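Local structure of scavenger receptor with C-type lectin type I (Homo sapiens, 2OX8) at residues 16-21 with 126-131; 59-64 with 122-127. The protein binds the leukocyte cell-surface glycan Lewis(x) through a C-type lectin carbohydrate-recognition domain, and probably acts as a scavenger receptor. All coordinates share one frame; numbering follows the deposited sequence.

Contact 1 of 2, residues 16-21 with 126-131; sequences CYYFSV and FICEKD. With ZN (zinc ion), chain F; ZN (zinc ion), chain G.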
loop_
_atom_site.group_PDB
_atom_site.type_symbol
_atom_site.label_atom_id
_atom_site.label_comp_id
_atom_site.label_asym_id
_atom_site.label_seq_id
_atom_site.Cartn_x
_atom_site.Cartn_y
_atom_site.Cartn_z
ATOM N N CYS A 16 -9.426 11.132 0.292
ATOM C CA CYS A 16 -9.959 10.577 -0.935
ATOM C C CYS A 16 -9.061 9.421 -1.363
ATOM O O CYS A 16 -7.858 9.578 -1.460
ATOM C CB CYS A 16 -10.002 11.656 -2.007
ATOM S SG CYS A 16 -11.131 13.018 -1.553
ATOM N N TYR A 17 -9.655 8.255 -1.589
ATOM C CA TYR A 17 -8.914 7.078 -1.999
ATOM C C TYR A 17 -9.235 6.655 -3.436
ATOM O O TYR A 17 -10.356 6.808 -3.913
ATOM C CB TYR A 17 -9.224 5.909 -1.056
ATOM C CG TYR A 17 -8.828 6.137 0.382
ATOM C CD1 TYR A 17 -9.549 7.003 1.193
ATOM C CD2 TYR A 17 -7.705 5.510 0.921
ATOM C CE1 TYR A 17 -9.163 7.239 2.510
ATOM C CE2 TYR A 17 -7.308 5.746 2.228
ATOM C CZ TYR A 17 -8.041 6.604 3.021
ATOM O OH TYR A 17 -7.675 6.811 4.332
ATOM N N TYR A 18 -8.234 6.120 -4.125
ATOM C CA TYR A 18 -8.439 5.642 -5.481
ATOM C C TYR A 18 -7.999 4.182 -5.577
ATOM O O TYR A 18 -6.838 3.851 -5.312
ATOM C CB TYR A 18 -7.645 6.480 -6.485
ATOM C CG TYR A 18 -7.845 6.033 -7.918
ATOM C CD1 TYR A 18 -8.983 6.394 -8.633
ATOM C CD2 TYR A 18 -6.916 5.214 -8.540
ATOM C CE1 TYR A 18 -9.190 5.947 -9.934
ATOM C CE2 TYR A 18 -7.105 4.763 -9.833
ATOM C CZ TYR A 18 -8.243 5.132 -10.527
ATOM O OH TYR A 18 -8.411 4.697 -11.821
ATOM N N PHE A 19 -8.932 3.306 -5.932
ATOM C CA PHE A 19 -8.607 1.907 -6.098
ATOM C C PHE A 19 -8.434 1.714 -7.582
ATOM O O PHE A 19 -9.398 1.768 -8.339
ATOM C CB PHE A 19 -9.718 1.016 -5.547
ATOM C CG PHE A 19 -9.777 1.010 -4.052
ATOM C CD1 PHE A 19 -10.268 2.111 -3.358
ATOM C CD2 PHE A 19 -9.269 -0.055 -3.335
ATOM C CE1 PHE A 19 -10.246 2.147 -1.978
ATOM C CE2 PHE A 19 -9.246 -0.026 -1.950
ATOM C CZ PHE A 19 -9.732 1.076 -1.272
ATOM N N SER A 20 -7.192 1.493 -7.994
ATOM C CA SER A 20 -6.862 1.353 -9.400
ATOM C C SER A 20 -7.499 0.191 -10.137
ATOM O O SER A 20 -7.821 -0.860 -9.567
ATOM C CB SER A 20 -5.353 1.228 -9.586
ATOM O OG SER A 20 -4.950 -0.120 -9.363
ATOM N N VAL A 21 -7.636 0.398 -11.440
ATOM C CA VAL A 21 -8.163 -0.607 -12.330
ATOM C C VAL A 21 -6.956 -1.243 -13.001
ATOM O O VAL A 21 -6.834 -2.461 -13.028
ATOM C CB VAL A 21 -9.068 0.020 -13.384
ATOM C CG1 VAL A 21 -9.420 -1.015 -14.441
ATOM C CG2 VAL A 21 -10.322 0.573 -12.706
ATOM N N PHE A 126 -3.269 -0.843 -7.420
ATOM C CA PHE A 126 -2.771 0.011 -6.358
ATOM C C PHE A 126 -3.806 0.995 -5.829
ATOM O O PHE A 126 -4.798 1.299 -6.493
ATOM C CB PHE A 126 -1.539 0.765 -6.868
ATOM C CG PHE A 126 -1.796 1.574 -8.105
ATOM C CD1 PHE A 126 -2.258 2.870 -8.015
ATOM C CD2 PHE A 126 -1.640 1.004 -9.367
ATOM C CE1 PHE A 126 -2.569 3.594 -9.155
ATOM C CE2 PHE A 126 -1.949 1.720 -10.517
ATOM C CZ PHE A 126 -2.417 3.020 -10.410
ATOM N N ILE A 127 -3.556 1.493 -4.622
ATOM C CA ILE A 127 -4.453 2.438 -3.976
ATOM C C ILE A 127 -3.769 3.796 -3.813
ATOM O O ILE A 127 -2.661 3.890 -3.280
ATOM C CB ILE A 127 -4.891 1.912 -2.575
ATOM C CG1 ILE A 127 -5.597 0.566 -2.722
ATOM C CG2 ILE A 127 -5.823 2.915 -1.899
ATOM C CD1 ILE A 127 -6.064 -0.038 -1.391
ATOM N N CYS A 128 -4.421 4.842 -4.291
ATOM C CA CYS A 128 -3.886 6.185 -4.161
ATOM C C CYS A 128 -4.667 6.896 -3.053
ATOM O O CYS A 128 -5.859 6.639 -2.832
ATOM C CB CYS A 128 -4.021 6.955 -5.468
ATOM S SG CYS A 128 -2.981 6.370 -6.847
ATOM N N GLU A 129 -3.995 7.803 -2.365
ATOM C CA GLU A 129 -4.603 8.497 -1.255
ATOM C C GLU A 129 -4.133 9.953 -1.210
ATOM O O GLU A 129 -3.021 10.268 -1.645
ATOM C CB GLU A 129 -4.209 7.760 0.030
ATOM C CG GLU A 129 -4.593 8.426 1.350
ATOM C CD GLU A 129 -3.937 7.757 2.562
ATOM O OE1 GLU A 129 -2.694 7.681 2.598
ATOM O OE2 GLU A 129 -4.655 7.316 3.480
ATOM N N LYS A 130 -5.002 10.832 -0.721
ATOM C CA LYS A 130 -4.667 12.245 -0.556
ATOM C C LYS A 130 -5.629 12.857 0.458
ATOM O O LYS A 130 -6.827 12.591 0.425
ATOM C CB LYS A 130 -4.724 13.008 -1.878
ATOM C CG LYS A 130 -6.056 12.974 -2.595
ATOM C CD LYS A 130 -5.974 13.818 -3.866
ATOM C CE LYS A 130 -7.092 13.502 -4.857
ATOM N NZ LYS A 130 -6.761 14.142 -6.167
ATOM N N ASP A 131 -5.082 13.649 1.373
ATOM C CA ASP A 131 -5.854 14.295 2.423
ATOM C C ASP A 131 -6.299 15.688 1.951
ATOM O O ASP A 131 -5.477 16.509 1.570
ATOM C CB ASP A 131 -4.975 14.376 3.691
ATOM C CG ASP A 131 -5.558 15.269 4.771
ATOM O OD1 ASP A 131 -5.796 16.465 4.513
ATOM O OD2 ASP A 131 -5.766 14.791 5.895
HETATM ZN ZN ZN F . -4.137 6.694 5.157
HETATM ZN ZN ZN G . -6.265 14.785 7.624
#
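With F126 CG held between its own backbone N and carbonyl carbon (chi1 57°) and S20 OG likewise placed (chi1 82°), the F126 ring folds back beneath S20. S20 CB sits almost centrally over one face, 3.4 Å from the F126 ring centroid, in a CH-pi contact. The same serine ends the run of bonds between the two backbones: F126 N donates to S20 OG at 2.7 Å, nearly straight, while S20 N donates to F126 O. OG also hydrogen-bonds to E22 O, so the hydroxyl is gripped twice.

Strands 16-19 and 126-131 run antiparallel. The Y18 N–C128 O and C128 N–Y18 O hydrogen bonds are both 2.8 Å, and C16 and K130 form the next hydrogen-bonded pair. On the face carrying Y17, F19, I127 and E129, side chains lie alongside in pairs. The I127 CD1 tip reaches F19 CE2 at 3.2 Å, a tight approach. Y17 and E129 point the same way, their ring and carboxylate planes 56° apart; Y17 OH hydrogen-bonds to E48, which with F42 O and E129 OE2 (1.9 Å from the metal) binds a zinc ion. On the other face, the C16–C5 and C33–C128 disulfides leave the strands. This pairing of N- and C-terminal strands closes the double-loop C-type lectin fold, and the hairpin of strands 9-12 and 15-19, tied by the C5–C16 disulfide, is characteristic of its long form.

Contact 2 of 2, residues 59-64 with 122-127; sequences RESHWI and DVNNFI. With ZN (zinc ion), chain I.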
loop_
_atom_site.group_PDB
_atom_site.type_symbol
_atom_site.label_atom_id
_atom_site.label_comp_id
_atom_site.label_asym_id
_atom_site.label_seq_id
_atom_site.Cartn_x
_atom_site.Cartn_y
_atom_site.Cartn_z
ATOM N N ARG A 59 -10.700 -9.321 -5.852
ATOM C CA ARG A 59 -9.738 -10.050 -5.035
ATOM C C ARG A 59 -8.283 -9.777 -5.413
ATOM O O ARG A 59 -7.364 -10.458 -4.954
ATOM C CB ARG A 59 -10.025 -11.547 -5.109
ATOM C CG ARG A 59 -10.920 -12.039 -3.993
ATOM C CD ARG A 59 -12.376 -12.119 -4.402
ATOM N NE ARG A 59 -13.249 -12.466 -3.275
ATOM C CZ ARG A 59 -13.020 -13.450 -2.408
ATOM N NH1 ARG A 59 -11.940 -14.210 -2.505
ATOM N NH2 ARG A 59 -13.882 -13.678 -1.433
ATOM N N GLU A 60 -8.076 -8.762 -6.241
ATOM C CA GLU A 60 -6.739 -8.394 -6.670
ATOM C C GLU A 60 -5.926 -7.819 -5.504
ATOM O O GLU A 60 -6.464 -7.186 -4.595
ATOM C CB GLU A 60 -6.828 -7.373 -7.817
ATOM C CG GLU A 60 -8.273 -7.031 -8.283
ATOM C CD GLU A 60 -8.804 -5.709 -7.710
ATOM O OE1 GLU A 60 -8.727 -5.524 -6.485
ATOM O OE2 GLU A 60 -9.299 -4.849 -8.474
ATOM N N SER A 61 -4.624 -8.062 -5.525
ATOM C CA SER A 61 -3.723 -7.549 -4.497
ATOM C C SER A 61 -3.428 -6.081 -4.877
ATOM O O SER A 61 -3.340 -5.765 -6.064
ATOM C CB SER A 61 -2.435 -8.377 -4.514
ATOM O OG SER A 61 -1.719 -8.264 -3.305
ATOM N N HIS A 62 -3.283 -5.197 -3.888
ATOM C CA HIS A 62 -3.006 -3.776 -4.152
ATOM C C HIS A 62 -1.733 -3.263 -3.481
ATOM O O HIS A 62 -1.472 -3.601 -2.333
ATOM C CB HIS A 62 -4.174 -2.912 -3.660
ATOM C CG HIS A 62 -5.447 -3.121 -4.415
ATOM N ND1 HIS A 62 -5.907 -2.223 -5.357
ATOM C CD2 HIS A 62 -6.341 -4.136 -4.390
ATOM C CE1 HIS A 62 -7.030 -2.680 -5.881
ATOM N NE2 HIS A 62 -7.316 -3.839 -5.312
ATOM N N TRP A 63 -0.954 -2.437 -4.182
ATOM C CA TRP A 63 0.272 -1.861 -3.600
ATOM C C TRP A 63 -0.106 -0.815 -2.554
ATOM O O TRP A 63 -1.107 -0.122 -2.701
ATOM C CB TRP A 63 1.107 -1.096 -4.627
ATOM C CG TRP A 63 1.802 -1.846 -5.681
ATOM C CD1 TRP A 63 1.612 -1.712 -7.016
ATOM C CD2 TRP A 63 2.850 -2.810 -5.515
ATOM N NE1 TRP A 63 2.470 -2.531 -7.703
ATOM C CE2 TRP A 63 3.244 -3.218 -6.807
ATOM C CE3 TRP A 63 3.500 -3.366 -4.395
ATOM C CZ2 TRP A 63 4.255 -4.160 -7.024
ATOM C CZ3 TRP A 63 4.503 -4.295 -4.609
ATOM C CH2 TRP A 63 4.872 -4.686 -5.923
ATOM N N ILE A 64 0.702 -0.689 -1.506
ATOM C CA ILE A 64 0.484 0.341 -0.492
ATOM C C ILE A 64 1.800 1.143 -0.405
ATOM O O ILE A 64 2.843 0.663 -0.849
ATOM C CB ILE A 64 0.075 -0.268 0.869
ATOM C CG1 ILE A 64 1.142 -1.221 1.415
ATOM C CG2 ILE A 64 -1.212 -1.024 0.697
ATOM C CD1 ILE A 64 0.778 -1.812 2.808
ATOM N N ASP A 122 6.896 -6.229 -10.061
ATOM C CA ASP A 122 5.829 -7.204 -10.204
ATOM C C ASP A 122 4.625 -6.291 -10.442
ATOM O O ASP A 122 4.572 -5.173 -9.916
ATOM C CB ASP A 122 5.649 -7.995 -8.910
ATOM C CG ASP A 122 6.176 -9.419 -9.011
ATOM O OD1 ASP A 122 7.198 -9.630 -9.702
ATOM O OD2 ASP A 122 5.573 -10.327 -8.390
ATOM N N VAL A 123 3.662 -6.741 -11.231
ATOM C CA VAL A 123 2.511 -5.900 -11.522
ATOM C C VAL A 123 1.347 -6.172 -10.570
ATOM O O VAL A 123 1.042 -7.319 -10.256
ATOM C CB VAL A 123 2.060 -6.093 -12.995
ATOM C CG1 VAL A 123 0.981 -5.106 -13.346
ATOM C CG2 VAL A 123 3.239 -5.896 -13.928
ATOM N N ASN A 124 0.720 -5.101 -10.091
ATOM C CA ASN A 124 -0.413 -5.200 -9.183
ATOM C C ASN A 124 -1.264 -3.959 -9.308
ATOM O O ASN A 124 -0.859 -2.970 -9.915
ATOM C CB ASN A 124 0.025 -5.292 -7.714
ATOM C CG ASN A 124 0.790 -6.558 -7.397
ATOM O OD1 ASN A 124 2.019 -6.584 -7.486
ATOM N ND2 ASN A 124 0.073 -7.615 -7.023
ATOM N N ASN A 125 -2.452 -4.028 -8.716
ATOM C CA ASN A 125 -3.365 -2.908 -8.694
ATOM C C ASN A 125 -2.829 -2.088 -7.537
ATOM O O ASN A 125 -2.025 -2.591 -6.748
ATOM C CB ASN A 125 -4.788 -3.385 -8.404
ATOM C CG ASN A 125 -5.327 -4.312 -9.491
ATOM O OD1 ASN A 125 -4.923 -5.469 -9.597
ATOM N ND2 ASN A 125 -6.232 -3.799 -10.310
ATOM N N PHE A 126 -3.269 -0.843 -7.420
ATOM C CA PHE A 126 -2.771 0.011 -6.358
ATOM C C PHE A 126 -3.806 0.995 -5.829
ATOM O O PHE A 126 -4.798 1.299 -6.493
ATOM C CB PHE A 126 -1.539 0.765 -6.868
ATOM C CG PHE A 126 -1.796 1.574 -8.105
ATOM C CD1 PHE A 126 -2.258 2.870 -8.015
ATOM C CD2 PHE A 126 -1.640 1.004 -9.367
ATOM C CE1 PHE A 126 -2.569 3.594 -9.155
ATOM C CE2 PHE A 126 -1.949 1.720 -10.517
ATOM C CZ PHE A 126 -2.417 3.020 -10.410
ATOM N N ILE A 127 -3.556 1.493 -4.622
ATOM C CA ILE A 127 -4.453 2.438 -3.976
ATOM C C ILE A 127 -3.769 3.796 -3.813
ATOM O O ILE A 127 -2.661 3.890 -3.280
ATOM C CB ILE A 127 -4.891 1.912 -2.575
ATOM C CG1 ILE A 127 -5.597 0.566 -2.722
ATOM C CG2 ILE A 127 -5.823 2.915 -1.899
ATOM C CD1 ILE A 127 -6.064 -0.038 -1.391
HETATM ZN ZN ZN I . -9.320 -4.190 -5.536
HETATM O O HOH W 1 -8.640 -6.232 -4.378
HETATM O O HOH W 2 -11.243 -2.787 -5.393
#
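The W63 indole lies across the N124 side chain, which meets it over one face at about a right angle. N124 CB stands 3.9 Å from the centroid of the five-membered W63 ring, a CH-pi contact, and N124 OD1 reaches the rim of the six-membered ring at CZ2, 3.3 Å away. With the amide plane turned 76° from the indole, the amide stands on edge over the ring. At the indole edge, in its plane, D122 O approaches W63 CZ2 at 3.1 Å. The indole N-H hydrogen-bonds to E24 O, and F26 packs edge-to-face.

W63 and I64 begin the WIGL signature of C-type lectins, and strand 62-64 pairs in the parallel sense with 125-127, the two short axes 41° apart, linking strand 125-131 to 106-109 and 115-118. Two backbone bonds hold it: W63 N to N125 O at 2.8 Å and, longer, N125 N to S61 O at 3.3 Å.

N125 CB overlaps the H62 ring from one face, offset toward the rim and 3.7 Å from its centroid. H62 CG is anti to the carbonyl carbon (chi1 -66°), which carries NE2 out to a zinc ion at 2.0 Å. E60 OE1 and two waters also bind that metal. The E60 side chain crosses N125 at about a right angle, CB 3.2 Å from N125 OD1, whose hydrogen bond goes to K23.

Overall arrangement
Contacts 1 and 2 are neighbours on strand 125-131, their centres about 11 Å apart, and share F126 and I127: the strand is flanked by 15-19, antiparallel, and 62-67, parallel. At the junction S20 OG lies 3.3 Å from N125 CA, and F19 CD2 comes within 4.3 Å of H62 CE1; the F19 side chain lies about 5 Å from the zinc ion that E60 and H62 hold. Neither contact supplies a ligand to the zinc ion bound by D68, E72, H100 and D105, which probably occupies a calcium position of the long-loop region, where C-type lectins typically bind calcium and sugar; both belong to the scaffold from which that loop projects.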